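Local coordinates for protein TCR alpha chain (PDB 6LIR) that forms, with the beta chain, the chicken alpha-beta T-cell receptor, which probably recognises peptide antigens presented by MHC molecules, at residues A[25-37]-A[43-57]. Numbering follows the deposited sequence.
Sequences IQAYSIQWYRQLP and FLVSAVKGSKEVPDP
Arg34 lies across Leu44, where antiparallel strands 29-35 and 43-47 meet as the C-C' hairpin of the V-type immunoglobulin domain. Its CG sits between the backbone N and the carbonyl carbon (chi1 80°), and the chain then runs extended across the leucine at about a right angle. CB meets Leu44 CD1 at 3.8 Å. CG, CD and NE all meet Leu44 CD2, CG at 3.8 Å. At the tip, Pro57 CD lies over one face of the guanidinium, 3.6 Å from NH1. NH2 makes a long salt bridge to Asp56 OD1, at 3.8 Å, with the guanidinium and carboxylate planes 87° apart. NH1 finds stronger partners in Asp81 and Tyr85. With an alanine here, Asp56 and Asp81 would probably lose their positive partner and a gap would open beside Leu44 and Pro57.

Four backbone hydrogen bonds pair the strands, among them Ile30 N to Ala47 O at 2.8 Å. A beta bulge shifts the register between Trp32 and Tyr33. Beyond it, the edge of Phe43 points at the face of Tyr33, centroids 5.7 Å apart and planes at 70°. Both rings pack on Pro98 of the TCR beta chain, and Tyr33 OH is hydrogen-bonded to Leu99 N of that chain. Trp32 turns to the opposite face, against Cys87 of the Cys20-Cys87 disulfide. One face thus meets the beta chain and the other the core, while two nearby aspartates probably help to stabilise the arginine's positive charge.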
loop_
_atom_site.group_PDB
_atom_site.type_symbol
_atom_site.label_atom_id
_atom_site.label_comp_id
_atom_site.label_asym_id
_atom_site.label_seq_id
_atom_site.Cartn_x
_atom_site.Cartn_y
_atom_site.Cartn_z
ATOM N N ILE A 25 -26.243 -7.141 -13.464
ATOM C CA ILE A 25 -26.093 -8.359 -12.676
ATOM C C ILE A 25 -27.086 -8.305 -11.528
ATOM O O ILE A 25 -27.059 -7.366 -10.721
ATOM C CB ILE A 25 -24.662 -8.539 -12.140
ATOM C CG1 ILE A 25 -23.649 -8.499 -13.287
ATOM C CG2 ILE A 25 -24.546 -9.849 -11.366
ATOM C CD1 ILE A 25 -22.212 -8.712 -12.844
ATOM N N GLN A 26 -27.945 -9.316 -11.441
ATOM C CA GLN A 26 -28.895 -9.447 -10.342
ATOM C C GLN A 26 -28.255 -10.432 -9.376
ATOM O O GLN A 26 -28.295 -11.648 -9.584
ATOM C CB GLN A 26 -30.258 -9.923 -10.835
ATOM C CG GLN A 26 -31.324 -9.964 -9.757
ATOM C CD GLN A 26 -32.723 -9.783 -10.311
ATOM O OE1 GLN A 26 -33.212 -10.614 -11.078
ATOM N NE2 GLN A 26 -33.376 -8.686 -9.926
ATOM N N ALA A 27 -27.629 -9.883 -8.336
ATOM C CA ALA A 27 -26.717 -10.648 -7.496
ATOM C C ALA A 27 -27.416 -11.811 -6.809
ATOM O O ALA A 27 -28.495 -11.653 -6.230
ATOM C CB ALA A 27 -26.074 -9.732 -6.456
ATOM N N TYR A 28 -26.783 -12.983 -6.863
ATOM C CA TYR A 28 -27.167 -14.073 -5.976
ATOM C C TYR A 28 -26.587 -13.849 -4.587
ATOM O O TYR A 28 -27.242 -14.126 -3.577
ATOM C CB TYR A 28 -26.699 -15.416 -6.538
ATOM C CG TYR A 28 -26.923 -16.578 -5.593
ATOM C CD1 TYR A 28 -28.147 -17.235 -5.545
ATOM C CD2 TYR A 28 -25.912 -17.013 -4.740
ATOM C CE1 TYR A 28 -28.359 -18.293 -4.678
ATOM C CE2 TYR A 28 -26.115 -18.070 -3.870
ATOM C CZ TYR A 28 -27.338 -18.707 -3.843
ATOM O OH TYR A 28 -27.543 -19.758 -2.980
ATOM N N SER A 29 -25.360 -13.345 -4.526
ATOM C CA SER A 29 -24.715 -13.028 -3.264
ATOM C C SER A 29 -23.751 -11.879 -3.502
ATOM O O SER A 29 -23.230 -11.702 -4.607
ATOM C CB SER A 29 -23.975 -14.238 -2.680
ATOM O OG SER A 29 -22.819 -14.536 -3.439
ATOM N N ILE A 30 -23.539 -11.086 -2.460
ATOM C CA ILE A 30 -22.673 -9.920 -2.530
ATOM C C ILE A 30 -21.658 -10.022 -1.405
ATOM O O ILE A 30 -22.019 -10.320 -0.261
ATOM C CB ILE A 30 -23.474 -8.607 -2.428
ATOM C CG1 ILE A 30 -24.322 -8.404 -3.687
ATOM C CG2 ILE A 30 -22.548 -7.425 -2.227
ATOM C CD1 ILE A 30 -25.387 -7.344 -3.542
ATOM N N GLN A 31 -20.398 -9.756 -1.726
ATOM C CA GLN A 31 -19.326 -9.767 -0.749
ATOM C C GLN A 31 -18.558 -8.466 -0.863
ATOM O O GLN A 31 -18.517 -7.837 -1.925
ATOM C CB GLN A 31 -18.360 -10.942 -0.957
ATOM C CG GLN A 31 -18.976 -12.308 -0.747
ATOM C CD GLN A 31 -18.299 -13.379 -1.578
ATOM O OE1 GLN A 31 -18.961 -14.133 -2.291
ATOM N NE2 GLN A 31 -16.974 -13.450 -1.492
ATOM N N TRP A 32 -17.918 -8.087 0.234
ATOM C CA TRP A 32 -17.091 -6.899 0.261
ATOM C C TRP A 32 -15.750 -7.266 0.867
ATOM O O TRP A 32 -15.679 -8.051 1.820
ATOM C CB TRP A 32 -17.740 -5.773 1.069
ATOM C CG TRP A 32 -18.777 -5.004 0.314
ATOM C CD1 TRP A 32 -20.078 -5.363 0.111
ATOM C CD2 TRP A 32 -18.604 -3.740 -0.335
ATOM N NE1 TRP A 32 -20.728 -4.398 -0.623
ATOM C CE2 TRP A 32 -19.845 -3.389 -0.907
ATOM C CE3 TRP A 32 -17.522 -2.864 -0.480
ATOM C CZ2 TRP A 32 -20.036 -2.204 -1.614
ATOM C CZ3 TRP A 32 -17.711 -1.685 -1.186
ATOM C CH2 TRP A 32 -18.960 -1.367 -1.744
ATOM N N TYR A 33 -14.695 -6.694 0.298
ATOM C CA TYR A 33 -13.330 -6.913 0.739
ATOM C C TYR A 33 -12.660 -5.559 0.896
ATOM O O TYR A 33 -13.113 -4.551 0.346
ATOM C CB TYR A 33 -12.535 -7.767 -0.265
ATOM C CG TYR A 33 -13.017 -9.193 -0.428
ATOM C CD1 TYR A 33 -14.158 -9.486 -1.166
ATOM C CD2 TYR A 33 -12.313 -10.248 0.137
ATOM C CE1 TYR A 33 -14.595 -10.792 -1.320
ATOM C CE2 TYR A 33 -12.739 -11.556 -0.009
ATOM C CZ TYR A 33 -13.880 -11.824 -0.740
ATOM O OH TYR A 33 -14.302 -13.126 -0.882
ATOM N N ARG A 34 -11.570 -5.539 1.654
ATOM C CA ARG A 34 -10.760 -4.339 1.751
ATOM C C ARG A 34 -9.294 -4.731 1.682
ATOM O O ARG A 34 -8.880 -5.757 2.234
ATOM C CB ARG A 34 -11.077 -3.530 3.020
ATOM C CG ARG A 34 -10.454 -4.016 4.307
ATOM C CD ARG A 34 -10.690 -2.983 5.396
ATOM N NE ARG A 34 -10.364 -3.491 6.724
ATOM C CZ ARG A 34 -10.533 -2.798 7.845
ATOM N NH1 ARG A 34 -11.030 -1.566 7.800
ATOM N NH2 ARG A 34 -10.213 -3.340 9.011
ATOM N N GLN A 35 -8.527 -3.933 0.961
ATOM C CA GLN A 35 -7.110 -4.187 0.745
ATOM C C GLN A 35 -6.332 -3.066 1.423
ATOM O O GLN A 35 -6.297 -1.932 0.932
ATOM C CB GLN A 35 -6.762 -4.280 -0.735
ATOM C CG GLN A 35 -5.269 -4.453 -0.953
ATOM C CD GLN A 35 -4.815 -4.075 -2.346
ATOM O OE1 GLN A 35 -3.646 -3.763 -2.557
ATOM N NE2 GLN A 35 -5.732 -4.118 -3.308
ATOM N N LEU A 36 -5.760 -3.379 2.563
ATOM C CA LEU A 36 -4.903 -2.480 3.311
ATOM C C LEU A 36 -3.522 -2.405 2.658
ATOM O O LEU A 36 -3.095 -3.350 1.988
ATOM C CB LEU A 36 -4.772 -2.968 4.749
ATOM C CG LEU A 36 -6.037 -2.938 5.609
ATOM C CD1 LEU A 36 -5.884 -3.885 6.787
ATOM C CD2 LEU A 36 -6.339 -1.524 6.101
ATOM N N PRO A 37 -2.827 -1.276 2.804
ATOM C CA PRO A 37 -1.482 -1.149 2.229
ATOM C C PRO A 37 -0.563 -2.268 2.698
ATOM O O PRO A 37 -0.526 -2.617 3.882
ATOM C CB PRO A 37 -1.013 0.222 2.733
ATOM C CG PRO A 37 -2.270 0.987 2.943
ATOM C CD PRO A 37 -3.282 -0.018 3.424
ATOM N N PHE A 43 -11.543 -10.334 3.469
ATOM C CA PHE A 43 -12.992 -10.471 3.541
ATOM C C PHE A 43 -13.570 -9.647 4.687
ATOM O O PHE A 43 -13.030 -9.631 5.796
ATOM C CB PHE A 43 -13.370 -11.944 3.710
ATOM C CG PHE A 43 -14.848 -12.181 3.853
ATOM C CD1 PHE A 43 -15.697 -12.043 2.766
ATOM C CD2 PHE A 43 -15.389 -12.544 5.078
ATOM C CE1 PHE A 43 -17.059 -12.256 2.900
ATOM C CE2 PHE A 43 -16.750 -12.758 5.218
ATOM C CZ PHE A 43 -17.585 -12.616 4.130
ATOM N N LEU A 44 -14.665 -8.938 4.410
ATOM C CA LEU A 44 -15.354 -8.152 5.428
ATOM C C LEU A 44 -16.733 -8.691 5.767
ATOM O O LEU A 44 -17.028 -8.937 6.942
ATOM C CB LEU A 44 -15.488 -6.691 4.975
ATOM C CG LEU A 44 -14.221 -5.885 4.689
ATOM C CD1 LEU A 44 -14.592 -4.476 4.252
ATOM C CD2 LEU A 44 -13.311 -5.858 5.906
ATOM N N VAL A 45 -17.595 -8.889 4.769
ATOM C CA VAL A 45 -18.968 -9.312 5.017
ATOM C C VAL A 45 -19.537 -9.886 3.727
ATOM O O VAL A 45 -19.089 -9.555 2.626
ATOM C CB VAL A 45 -19.814 -8.121 5.544
ATOM C CG1 VAL A 45 -19.968 -7.056 4.470
ATOM C CG2 VAL A 45 -21.170 -8.584 6.063
ATOM N N SER A 46 -20.552 -10.733 3.861
ATOM C CA SER A 46 -21.264 -11.291 2.723
ATOM C C SER A 46 -22.748 -11.354 3.049
ATOM O O SER A 46 -23.125 -11.684 4.176
ATOM C CB SER A 46 -20.758 -12.690 2.368
ATOM O OG SER A 46 -21.710 -13.367 1.570
ATOM N N ALA A 47 -23.583 -11.054 2.056
ATOM C CA ALA A 47 -25.026 -11.107 2.239
ATOM C C ALA A 47 -25.697 -11.483 0.927
ATOM O O ALA A 47 -25.142 -11.298 -0.158
ATOM C CB ALA A 47 -25.588 -9.775 2.747
ATOM N N VAL A 48 -26.910 -12.022 1.044
ATOM C CA VAL A 48 -27.737 -12.310 -0.115
ATOM C C VAL A 48 -28.876 -11.307 -0.280
ATOM O O VAL A 48 -29.346 -11.103 -1.407
ATOM C CB VAL A 48 -28.284 -13.755 -0.068
ATOM C CG1 VAL A 48 -27.138 -14.755 0.037
ATOM C CG2 VAL A 48 -29.260 -13.929 1.088
ATOM N N LYS A 49 -29.342 -10.683 0.802
ATOM C CA LYS A 49 -30.405 -9.689 0.725
ATOM C C LYS A 49 -30.419 -8.875 2.013
ATOM O O LYS A 49 -29.743 -9.206 2.990
ATOM C CB LYS A 49 -31.768 -10.346 0.483
ATOM C CG LYS A 49 -32.273 -11.171 1.656
ATOM C CD LYS A 49 -33.700 -11.647 1.415
ATOM C CE LYS A 49 -34.423 -11.918 2.724
ATOM N NZ LYS A 49 -35.898 -11.962 2.532
ATOM N N GLY A 50 -31.221 -7.811 2.001
ATOM C CA GLY A 50 -31.443 -6.924 3.130
ATOM C C GLY A 50 -30.171 -6.264 3.634
ATOM O O GLY A 50 -29.246 -5.954 2.878
ATOM N N SER A 51 -30.131 -6.034 4.944
ATOM C CA SER A 51 -29.015 -5.358 5.592
ATOM C C SER A 51 -28.335 -6.295 6.575
ATOM O O SER A 51 -28.996 -7.085 7.254
ATOM C CB SER A 51 -29.466 -4.082 6.310
ATOM O OG SER A 51 -29.955 -3.127 5.385
ATOM N N LYS A 52 -27.005 -6.222 6.627
ATOM C CA LYS A 52 -26.230 -7.089 7.504
ATOM C C LYS A 52 -25.164 -6.279 8.233
ATOM O O LYS A 52 -24.445 -5.480 7.624
ATOM C CB LYS A 52 -25.583 -8.240 6.724
ATOM C CG LYS A 52 -24.997 -9.318 7.623
ATOM C CD LYS A 52 -24.448 -10.482 6.819
ATOM C CE LYS A 52 -23.934 -11.594 7.721
ATOM N NZ LYS A 52 -23.325 -12.703 6.927
ATOM N N GLU A 53 -25.075 -6.495 9.539
ATOM C CA GLU A 53 -24.062 -5.862 10.372
ATOM C C GLU A 53 -22.664 -6.353 10.024
ATOM O O GLU A 53 -22.460 -7.507 9.660
ATOM C CB GLU A 53 -24.340 -6.122 11.850
ATOM C CG GLU A 53 -25.794 -5.964 12.240
ATOM C CD GLU A 53 -26.039 -4.733 13.095
ATOM O OE1 GLU A 53 -27.077 -4.697 13.791
ATOM O OE2 GLU A 53 -25.208 -3.799 13.065
ATOM N N VAL A 54 -21.692 -5.454 10.111
ATOM C CA VAL A 54 -20.299 -5.758 9.805
ATOM C C VAL A 54 -19.519 -5.652 11.094
ATOM O O VAL A 54 -19.559 -4.606 11.756
ATOM C CB VAL A 54 -19.717 -4.781 8.764
ATOM C CG1 VAL A 54 -18.275 -5.131 8.433
ATOM C CG2 VAL A 54 -20.598 -4.707 7.533
ATOM N N PRO A 55 -18.778 -6.685 11.499
ATOM C CA PRO A 55 -17.987 -6.578 12.739
ATOM C C PRO A 55 -16.865 -5.561 12.647
ATOM O O PRO A 55 -16.715 -4.711 13.528
ATOM C CB PRO A 55 -17.467 -8.017 12.944
ATOM C CG PRO A 55 -17.643 -8.701 11.609
ATOM C CD PRO A 55 -18.815 -8.063 10.963
ATOM N N ASP A 56 -16.087 -5.617 11.574
ATOM C CA ASP A 56 -14.886 -4.807 11.452
ATOM C C ASP A 56 -14.614 -4.522 9.979
ATOM O O ASP A 56 -14.418 -5.461 9.195
ATOM C CB ASP A 56 -13.708 -5.532 12.112
ATOM C CG ASP A 56 -12.417 -4.732 12.067
ATOM O OD1 ASP A 56 -12.470 -3.484 12.037
ATOM O OD2 ASP A 56 -11.337 -5.358 12.070
ATOM N N PRO A 57 -14.643 -3.251 9.546
ATOM C CA PRO A 57 -14.897 -2.050 10.344
ATOM C C PRO A 57 -16.376 -1.903 10.658
ATOM O O PRO A 57 -17.210 -2.202 9.802
ATOM C CB PRO A 57 -14.414 -0.919 9.435
ATOM C CG PRO A 57 -14.655 -1.442 8.053
ATOM C CD PRO A 57 -14.393 -2.926 8.129
#